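Local coordinates for putative epoxide hydrolase protein (Klebsiella pneumoniae subsp. pneumoniae, PDB 5BOV) that is probably an alpha/beta-fold hydrolase, perhaps acting on epoxides or on monoacylglycerols, at residues Trp156-Pro165 / Thr213-Leu223. Numbering follows the deposited sequence.
Sequences WWYQFYFATP and TISNYRWRLGL
The carbonyl oxygen of Phe-162 is held by NE and one terminal nitrogen of Arg-218 at once. Arg-218 NE donates to Phe-162 O in the carbonyl plane, on a lone pair, at 2.9 Å, and Arg-218 NH2 to the same oxygen at 3.1 Å, tilted from that plane. The methylene chain of Arg-218 runs straight out to NE and carries the guanidinium there. At the other end of the contact, the Arg-220 guanidinium lies flat on the Trp-156 indole, planes 22° apart, a cation-pi stack. Its NE makes a weak hydrogen bond to Gln-159 OE1, and a water accepts from Arg-220 NH2 and, weakly, from Gln-159 NE2. Alongside these polar grips lies an aromatic cluster: the edge of Tyr-158 meets the face of Tyr-217 (planes at 87°), and Phe-162 CD2 lies 3.6 Å from Tyr-217 CD2. Ile-214 CD1 packs 3.5 Å from Phe-162 CB. The Tyr-217 hydroxyl is hydrogen-bonded to Trp-111, inside a probable nucleophile elbow. The helices, crossing at -103°, belong to the largely helical region inserted after strand 127-133, as in the cap of alpha/beta hydrolases. A cationic Arg-218 would probably polarise the Phe-162 carbonyl, so that polar grips sit beside an apolar cluster next to the presumed active site.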
loop_
_atom_site.group_PDB
_atom_site.type_symbol
_atom_site.label_atom_id
_atom_site.label_comp_id
_atom_site.label_asym_id
_atom_site.label_seq_id
_atom_site.Cartn_x
_atom_site.Cartn_y
_atom_site.Cartn_z
ATOM N N TRP A 156 17.572 0.445 -3.107
ATOM C CA TRP A 156 16.883 0.842 -1.848
ATOM C C TRP A 156 17.494 2.142 -1.176
ATOM O O TRP A 156 17.248 2.398 0.002
ATOM C CB TRP A 156 16.996 -0.254 -0.805
ATOM C CG TRP A 156 16.094 -1.365 -0.939
ATOM C CD1 TRP A 156 16.413 -2.673 -1.331
ATOM C CD2 TRP A 156 14.766 -1.386 -0.493
ATOM N NE1 TRP A 156 15.287 -3.466 -1.214
ATOM C CE2 TRP A 156 14.251 -2.681 -0.763
ATOM C CE3 TRP A 156 13.907 -0.391 0.019
ATOM C CZ2 TRP A 156 12.926 -3.027 -0.471
ATOM C CZ3 TRP A 156 12.582 -0.727 0.310
ATOM C CH2 TRP A 156 12.113 -2.044 0.070
ATOM N N TRP A 157 18.208 2.922 -1.942
ATOM C CA TRP A 157 19.074 4.021 -1.408
ATOM C C TRP A 157 18.327 4.929 -0.407
ATOM O O TRP A 157 18.868 5.337 0.600
ATOM C CB TRP A 157 19.695 4.846 -2.509
ATOM C CG TRP A 157 18.796 5.709 -3.250
ATOM C CD1 TRP A 157 17.938 5.332 -4.229
ATOM C CD2 TRP A 157 18.609 7.123 -3.045
ATOM N NE1 TRP A 157 17.233 6.431 -4.648
ATOM C CE2 TRP A 157 17.591 7.529 -3.912
ATOM C CE3 TRP A 157 19.180 8.068 -2.174
ATOM C CZ2 TRP A 157 17.181 8.871 -4.011
ATOM C CZ3 TRP A 157 18.750 9.388 -2.249
ATOM C CH2 TRP A 157 17.747 9.761 -3.163
ATOM N N TYR A 158 17.082 5.245 -0.769
ATOM C CA TYR A 158 16.318 6.197 -0.024
ATOM C C TYR A 158 16.026 5.756 1.398
ATOM O O TYR A 158 15.910 6.586 2.268
ATOM C CB TYR A 158 14.996 6.560 -0.760
ATOM C CG TYR A 158 14.187 5.340 -1.149
ATOM C CD1 TYR A 158 14.406 4.703 -2.400
ATOM C CD2 TYR A 158 13.261 4.813 -0.283
ATOM C CE1 TYR A 158 13.691 3.553 -2.742
ATOM C CE2 TYR A 158 12.571 3.688 -0.604
ATOM C CZ TYR A 158 12.808 3.064 -1.844
ATOM O OH TYR A 158 12.053 1.950 -2.142
ATOM N N GLN A 159 15.939 4.454 1.666
ATOM C CA GLN A 159 15.611 4.040 3.000
ATOM C C GLN A 159 16.774 4.357 3.912
ATOM O O GLN A 159 16.609 4.720 5.078
ATOM C CB GLN A 159 15.221 2.562 3.070
ATOM C CG GLN A 159 16.302 1.512 3.033
ATOM C CD GLN A 159 15.721 0.080 3.155
ATOM O OE1 GLN A 159 14.545 -0.110 3.514
ATOM N NE2 GLN A 159 16.497 -0.875 2.825
ATOM N N PHE A 160 17.967 4.219 3.381
ATOM C CA PHE A 160 19.207 4.588 4.150
ATOM C C PHE A 160 19.359 6.100 4.298
ATOM O O PHE A 160 19.693 6.579 5.429
ATOM C CB PHE A 160 20.464 3.989 3.578
ATOM C CG PHE A 160 20.316 2.518 3.276
ATOM C CD1 PHE A 160 20.261 1.596 4.309
ATOM C CD2 PHE A 160 20.264 2.078 1.972
ATOM C CE1 PHE A 160 20.060 0.246 4.054
ATOM C CE2 PHE A 160 20.045 0.736 1.710
ATOM C CZ PHE A 160 19.965 -0.176 2.747
ATOM N N TYR A 161 19.021 6.856 3.254
ATOM C CA TYR A 161 18.919 8.306 3.406
ATOM C C TYR A 161 17.997 8.705 4.575
ATOM O O TYR A 161 18.326 9.487 5.470
ATOM C CB TYR A 161 18.388 8.885 2.115
ATOM C CG TYR A 161 18.366 10.398 2.020
ATOM C CD1 TYR A 161 19.546 11.159 2.180
ATOM C CD2 TYR A 161 17.249 11.087 1.687
ATOM C CE1 TYR A 161 19.547 12.542 2.031
ATOM C CE2 TYR A 161 17.237 12.464 1.523
ATOM C CZ TYR A 161 18.388 13.214 1.666
ATOM O OH TYR A 161 18.355 14.589 1.516
ATOM N N PHE A 162 16.792 8.094 4.584
ATOM C CA PHE A 162 15.757 8.386 5.594
ATOM C C PHE A 162 16.171 7.978 7.040
ATOM O O PHE A 162 15.601 8.430 8.007
ATOM C CB PHE A 162 14.398 7.752 5.244
ATOM C CG PHE A 162 13.759 8.275 3.961
ATOM C CD1 PHE A 162 14.016 9.547 3.478
ATOM C CD2 PHE A 162 12.844 7.464 3.295
ATOM C CE1 PHE A 162 13.453 9.948 2.286
ATOM C CE2 PHE A 162 12.255 7.875 2.116
ATOM C CZ PHE A 162 12.556 9.145 1.633
ATOM N N ALA A 163 17.202 7.154 7.166
ATOM C CA ALA A 163 17.688 6.752 8.471
ATOM C C ALA A 163 18.492 7.861 9.166
ATOM O O ALA A 163 18.817 7.695 10.319
ATOM C CB ALA A 163 18.539 5.510 8.330
ATOM N N THR A 164 18.862 8.928 8.438
ATOM C CA THR A 164 19.668 10.011 8.945
ATOM C C THR A 164 18.883 11.282 9.137
ATOM O O THR A 164 17.861 11.485 8.467
ATOM C CB THR A 164 20.844 10.324 8.017
ATOM O OG1 THR A 164 20.386 10.894 6.805
ATOM C CG2 THR A 164 21.659 9.047 7.735
ATOM N N PRO A 165 19.309 12.157 10.059
ATOM C CA PRO A 165 18.637 13.444 10.184
ATOM C C PRO A 165 18.691 14.259 8.913
ATOM O O PRO A 165 17.719 14.919 8.608
ATOM C CB PRO A 165 19.408 14.139 11.310
ATOM C CG PRO A 165 19.899 13.025 12.148
ATOM C CD PRO A 165 20.270 11.925 11.156
ATOM N N THR A 213 6.736 8.541 6.773
ATOM C CA THR A 213 7.699 8.008 5.844
ATOM C C THR A 213 8.984 7.601 6.593
ATOM O O THR A 213 9.511 6.471 6.430
ATOM C CB THR A 213 8.041 9.029 4.785
ATOM O OG1 THR A 213 6.870 9.297 3.994
ATOM C CG2 THR A 213 9.138 8.542 3.823
ATOM N N ILE A 214 9.529 8.525 7.370
ATOM C CA ILE A 214 10.819 8.253 8.056
ATOM C C ILE A 214 10.649 7.094 9.046
ATOM O O ILE A 214 11.525 6.207 9.155
ATOM C CB ILE A 214 11.294 9.527 8.776
ATOM C CG1 ILE A 214 11.581 10.637 7.786
ATOM C CG2 ILE A 214 12.497 9.282 9.677
ATOM C CD1 ILE A 214 12.446 10.337 6.628
ATOM N N SER A 215 9.542 7.115 9.779
ATOM C CA SER A 215 9.233 6.043 10.701
ATOM C C SER A 215 9.142 4.683 9.972
ATOM O O SER A 215 9.676 3.667 10.449
ATOM C CB SER A 215 7.952 6.293 11.477
ATOM O OG SER A 215 7.599 5.185 12.308
ATOM N N ASN A 216 8.388 4.625 8.882
ATOM C CA ASN A 216 8.277 3.389 8.096
ATOM C C ASN A 216 9.648 2.780 7.777
ATOM O O ASN A 216 9.856 1.580 8.026
ATOM C CB ASN A 216 7.465 3.634 6.809
ATOM C CG ASN A 216 7.383 2.411 5.939
ATOM O OD1 ASN A 216 6.444 1.624 6.032
ATOM N ND2 ASN A 216 8.356 2.247 5.046
ATOM N N TYR A 217 10.554 3.618 7.243
ATOM C CA TYR A 217 11.863 3.134 6.804
ATOM C C TYR A 217 12.865 2.903 7.973
ATOM O O TYR A 217 13.601 1.905 7.947
ATOM C CB TYR A 217 12.421 3.990 5.661
ATOM C CG TYR A 217 11.603 3.784 4.450
ATOM C CD1 TYR A 217 11.601 2.562 3.767
ATOM C CD2 TYR A 217 10.683 4.729 4.023
ATOM C CE1 TYR A 217 10.737 2.318 2.688
ATOM C CE2 TYR A 217 9.886 4.496 2.913
ATOM C CZ TYR A 217 9.905 3.285 2.272
ATOM O OH TYR A 217 9.008 3.047 1.237
ATOM N N ARG A 218 12.745 3.693 9.042
ATOM C CA ARG A 218 13.551 3.414 10.213
ATOM C C ARG A 218 13.088 2.124 10.877
ATOM O O ARG A 218 13.934 1.289 11.302
ATOM C CB ARG A 218 13.583 4.575 11.171
ATOM C CG ARG A 218 14.396 5.710 10.598
ATOM C CD ARG A 218 14.391 6.913 11.520
ATOM N NE ARG A 218 15.090 8.002 10.796
ATOM C CZ ARG A 218 15.324 9.192 11.297
ATOM N NH1 ARG A 218 14.909 9.470 12.541
ATOM N NH2 ARG A 218 15.921 10.133 10.540
ATOM N N TRP A 219 11.780 1.893 10.980
ATOM C CA TRP A 219 11.337 0.638 11.559
ATOM C C TRP A 219 11.839 -0.556 10.759
ATOM O O TRP A 219 12.317 -1.518 11.312
ATOM C CB TRP A 219 9.785 0.570 11.700
ATOM C CG TRP A 219 9.304 -0.665 12.466
ATOM C CD1 TRP A 219 8.962 -0.718 13.776
ATOM C CD2 TRP A 219 9.086 -1.974 11.951
ATOM N NE1 TRP A 219 8.603 -1.971 14.127
ATOM C CE2 TRP A 219 8.655 -2.768 13.015
ATOM C CE3 TRP A 219 9.266 -2.561 10.715
ATOM C CZ2 TRP A 219 8.338 -4.078 12.869
ATOM C CZ3 TRP A 219 8.939 -3.863 10.559
ATOM C CH2 TRP A 219 8.486 -4.625 11.622
ATOM N N ARG A 220 11.790 -0.449 9.430
ATOM C CA ARG A 220 12.122 -1.543 8.565
ATOM C C ARG A 220 13.588 -1.973 8.752
ATOM O O ARG A 220 13.890 -3.144 8.633
ATOM C CB ARG A 220 11.917 -1.095 7.131
ATOM C CG ARG A 220 12.113 -2.150 6.105
ATOM C CD ARG A 220 11.779 -1.545 4.734
ATOM N NE ARG A 220 12.392 -2.382 3.697
ATOM C CZ ARG A 220 11.911 -3.530 3.284
ATOM N NH1 ARG A 220 10.762 -4.010 3.777
ATOM N NH2 ARG A 220 12.581 -4.202 2.360
ATOM N N LEU A 221 14.449 -0.993 9.061
ATOM C CA LEU A 221 15.870 -1.198 9.267
ATOM C C LEU A 221 16.229 -1.573 10.710
ATOM O O LEU A 221 17.414 -1.735 11.031
ATOM C CB LEU A 221 16.630 0.035 8.826
ATOM C CG LEU A 221 16.600 0.356 7.323
ATOM C CD1 LEU A 221 17.178 1.709 7.073
ATOM C CD2 LEU A 221 17.323 -0.728 6.555
ATOM N N GLY A 222 15.241 -1.694 11.566
ATOM C CA GLY A 222 15.472 -2.036 12.949
ATOM C C GLY A 222 15.947 -0.862 13.770
ATOM O O GLY A 222 16.505 -1.074 14.834
ATOM N N LEU A 223 15.702 0.373 13.331
ATOM C CA LEU A 223 16.189 1.562 13.992
ATOM C C LEU A 223 15.170 2.286 14.836
ATOM O O LEU A 223 15.426 3.337 15.386
ATOM C CB LEU A 223 16.758 2.529 12.950
ATOM C CG LEU A 223 17.867 1.953 12.095
ATOM C CD1 LEU A 223 18.222 2.949 11.021
ATOM C CD2 LEU A 223 19.075 1.635 12.972
HETATM O O HOH W 1 15.425 -3.903 1.994
#